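PDB 4XJA: sialidase B from Streptococcus pneumoniae TIGR4, which catalyses the hydrolytic removal of terminal sialic acids from oligosaccharides, glycoproteins and glycolipids. Local coordinates for residues H231-K236 against S286-S291. The protein carries 1 engineered substitution. Residues are numbered along the deposited sequence; the frame is centred on the assembly and turned at random.
Sequences HDSKSK and SFIDSS. With SFJ ((2R,3R,4R,5R,6R)-5-acetamido-2,3-difluoro-4-hydroxy-6-[(1R,2R)-1,2,3-trihydroxypropyl]tetrahydro-2H-pyran-2-carboxylic acid), chain F.
In the active site of the sialidase beta-propeller, Ser233 and Ile288 join the 231-236 loop to strand 286-294. The loop links strands 219-226 and 237-244. It carries Asp232, by similarity the catalytic proton acceptor. A hydrogen bond joins Ser233 OG to Ser286 OG at 2.8 Å; either hydroxyl may donate. Water 1 lies 2.7 Å from Ser286 OG and accepts a weak bond from Ser235 N. Ser286 CB also rests 3.5 Å from Ser235 O.

Ile288 supplies the apolar half. Its CG1 is anti to the backbone N (chi1 179°), and the extended chain brings CD1 to 3.7 Å from Asp232 CB. The other branch, CG2, packs against Ser233 OG.

The bound difluoro sugar SFJ lies beside both segments. Its O4 donates to Asp289 OD1 at 2.6 Å, and N5 donates to Asp289 OD2 (N-H...O angle 154°). The two carboxylate oxygens thus hold neighbouring ring substituents. Asp289 N is hydrogen-bonded to Asp224. Arg207, Arg519 and Arg581 are hydrogen-bonded to SFJ as well.

The serine pair is thus a second-shell contact, while Ile288 lies against both Asp232 and the sugar. Together they probably help to set Asp232 relative to Asp289.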
loop_
_atom_site.group_PDB
_atom_site.type_symbol
_atom_site.label_atom_id
_atom_site.label_comp_id
_atom_site.label_asym_id
_atom_site.label_seq_id
_atom_site.Cartn_x
_atom_site.Cartn_y
_atom_site.Cartn_z
ATOM N N HIS A 231 4.029 -6.595 -5.491
ATOM C CA HIS A 231 3.591 -6.745 -6.876
ATOM C C HIS A 231 2.071 -6.775 -7.009
ATOM O O HIS A 231 1.395 -7.373 -6.170
ATOM C CB HIS A 231 4.100 -8.090 -7.427
ATOM C CG HIS A 231 5.576 -8.177 -7.578
ATOM N ND1 HIS A 231 6.338 -7.229 -8.249
ATOM C CD2 HIS A 231 6.467 -9.133 -7.177
ATOM C CE1 HIS A 231 7.602 -7.582 -8.228
ATOM N NE2 HIS A 231 7.711 -8.734 -7.593
ATOM N N ASP A 232 1.525 -6.174 -8.069
ATOM C CA ASP A 232 0.113 -6.364 -8.394
ATOM C C ASP A 232 -0.075 -7.779 -8.922
ATOM O O ASP A 232 0.906 -8.477 -9.194
ATOM C CB ASP A 232 -0.364 -5.341 -9.437
ATOM C CG ASP A 232 0.497 -5.333 -10.692
ATOM O OD1 ASP A 232 1.737 -5.402 -10.568
ATOM O OD2 ASP A 232 -0.066 -5.262 -11.806
ATOM N N SER A 233 -1.330 -8.200 -9.067
ATOM C CA SER A 233 -1.636 -9.506 -9.643
ATOM C C SER A 233 -0.953 -9.588 -11.009
ATOM O O SER A 233 -0.869 -8.567 -11.698
ATOM C CB SER A 233 -3.147 -9.669 -9.790
ATOM O OG SER A 233 -3.795 -9.449 -8.544
ATOM N N LYS A 234 -0.462 -10.762 -11.416
ATOM C CA LYS A 234 -0.621 -12.034 -10.690
ATOM C C LYS A 234 0.193 -12.084 -9.401
ATOM O O LYS A 234 1.346 -11.642 -9.361
ATOM C CB LYS A 234 -0.205 -13.202 -11.599
ATOM C CG LYS A 234 1.264 -13.151 -12.052
ATOM C CD LYS A 234 1.580 -14.222 -13.096
ATOM C CE LYS A 234 3.024 -14.105 -13.600
ATOM N NZ LYS A 234 3.379 -15.216 -14.543
ATOM N N SER A 235 -0.422 -12.604 -8.339
ATOM C CA SER A 235 0.244 -12.766 -7.054
ATOM C C SER A 235 -0.694 -13.520 -6.117
ATOM O O SER A 235 -1.699 -14.082 -6.554
ATOM C CB SER A 235 0.585 -11.394 -6.469
ATOM O OG SER A 235 1.415 -11.517 -5.326
ATOM N N LYS A 236 -0.368 -13.544 -4.832
ATOM C CA LYS A 236 -1.397 -13.853 -3.840
ATOM C C LYS A 236 -1.707 -12.568 -3.092
ATOM O O LYS A 236 -0.816 -11.953 -2.514
ATOM C CB LYS A 236 -0.975 -14.926 -2.840
ATOM C CG LYS A 236 -2.015 -15.061 -1.712
ATOM C CD LYS A 236 -1.629 -16.089 -0.654
ATOM C CE LYS A 236 -2.743 -16.227 0.393
ATOM N NZ LYS A 236 -4.039 -16.614 -0.201
ATOM N N SER A 286 -6.173 -14.227 -6.851
ATOM C CA SER A 286 -6.027 -13.037 -6.006
ATOM C C SER A 286 -7.188 -12.055 -6.128
ATOM O O SER A 286 -7.992 -12.138 -7.063
ATOM C CB SER A 286 -4.706 -12.319 -6.294
ATOM O OG SER A 286 -4.603 -11.946 -7.660
ATOM N N PHE A 287 -7.264 -11.134 -5.166
ATOM C CA PHE A 287 -8.163 -9.978 -5.220
ATOM C C PHE A 287 -7.293 -8.733 -5.284
ATOM O O PHE A 287 -6.173 -8.753 -4.806
ATOM C CB PHE A 287 -9.024 -9.924 -3.952
ATOM C CG PHE A 287 -9.927 -11.114 -3.788
ATOM C CD1 PHE A 287 -11.172 -11.142 -4.393
ATOM C CD2 PHE A 287 -9.521 -12.207 -3.041
ATOM C CE1 PHE A 287 -12.006 -12.244 -4.252
ATOM C CE2 PHE A 287 -10.345 -13.306 -2.884
ATOM C CZ PHE A 287 -11.589 -13.326 -3.490
ATOM N N ILE A 288 -7.785 -7.648 -5.873
ATOM C CA ILE A 288 -6.959 -6.445 -5.970
ATOM C C ILE A 288 -7.824 -5.210 -6.188
ATOM O O ILE A 288 -8.827 -5.285 -6.899
ATOM C CB ILE A 288 -5.875 -6.609 -7.086
ATOM C CG1 ILE A 288 -5.005 -5.361 -7.230
ATOM C CG2 ILE A 288 -6.501 -6.999 -8.433
ATOM C CD1 ILE A 288 -3.816 -5.601 -8.141
ATOM N N ASP A 289 -7.447 -4.100 -5.548
ATOM C CA ASP A 289 -8.132 -2.808 -5.683
ATOM C C ASP A 289 -9.557 -2.819 -5.122
ATOM O O ASP A 289 -10.514 -3.084 -5.849
ATOM C CB ASP A 289 -8.155 -2.335 -7.146
ATOM C CG ASP A 289 -6.767 -2.018 -7.689
ATOM O OD1 ASP A 289 -5.805 -1.988 -6.896
ATOM O OD2 ASP A 289 -6.646 -1.776 -8.914
ATOM N N SER A 290 -9.699 -2.517 -3.836
ATOM C CA SER A 290 -11.009 -2.524 -3.201
ATOM C C SER A 290 -11.584 -1.120 -3.077
ATOM O O SER A 290 -10.869 -0.117 -3.196
ATOM C CB SER A 290 -10.968 -3.203 -1.817
ATOM O OG SER A 290 -10.026 -2.601 -0.933
ATOM N N SER A 291 -12.888 -1.059 -2.822
ATOM C CA SER A 291 -13.605 0.206 -2.713
ATOM C C SER A 291 -14.803 -0.076 -1.821
ATOM O O SER A 291 -15.377 -1.168 -1.894
ATOM C CB SER A 291 -14.066 0.663 -4.098
ATOM O OG SER A 291 -14.551 1.986 -4.057
HETATM C C11 SFJ F . -5.882 -4.107 -11.384
HETATM C C9 SFJ F . -1.431 -0.996 -14.571
HETATM C C10 SFJ F . -4.459 -3.575 -11.206
HETATM C C1 SFJ F . -0.155 1.427 -9.850
HETATM C C7 SFJ F . -1.611 -1.792 -12.323
HETATM C C4 SFJ F . -2.979 -1.154 -8.808
HETATM C C3 SFJ F . -1.566 -0.479 -8.591
HETATM C C5 SFJ F . -3.004 -1.879 -10.175
HETATM C C6 SFJ F . -2.543 -0.987 -11.321
HETATM C C2 SFJ F . -0.946 0.093 -10.028
HETATM N N5 SFJ F . -4.307 -2.448 -10.477
HETATM O O10 SFJ F . -3.534 -4.192 -11.672
HETATM O O9 SFJ F . -1.578 -2.324 -14.966
HETATM O O1A SFJ F . -0.230 2.269 -10.753
HETATM O O8 SFJ F . -0.424 0.310 -12.975
HETATM O O7 SFJ F . -0.814 -2.861 -11.794
HETATM O O4 SFJ F . -3.375 -1.973 -7.797
HETATM O O6 SFJ F . -1.990 0.221 -10.909
HETATM F FAI SFJ F . -0.932 -1.207 -8.144
HETATM F FAJ SFJ F . -0.029 -0.572 -10.563
HETATM O O1B SFJ F . 0.544 1.444 -8.836
HETATM C C8 SFJ F . -0.687 -1.013 -13.311
HETATM O O HOH W 1 -3.578 -13.677 -9.389
#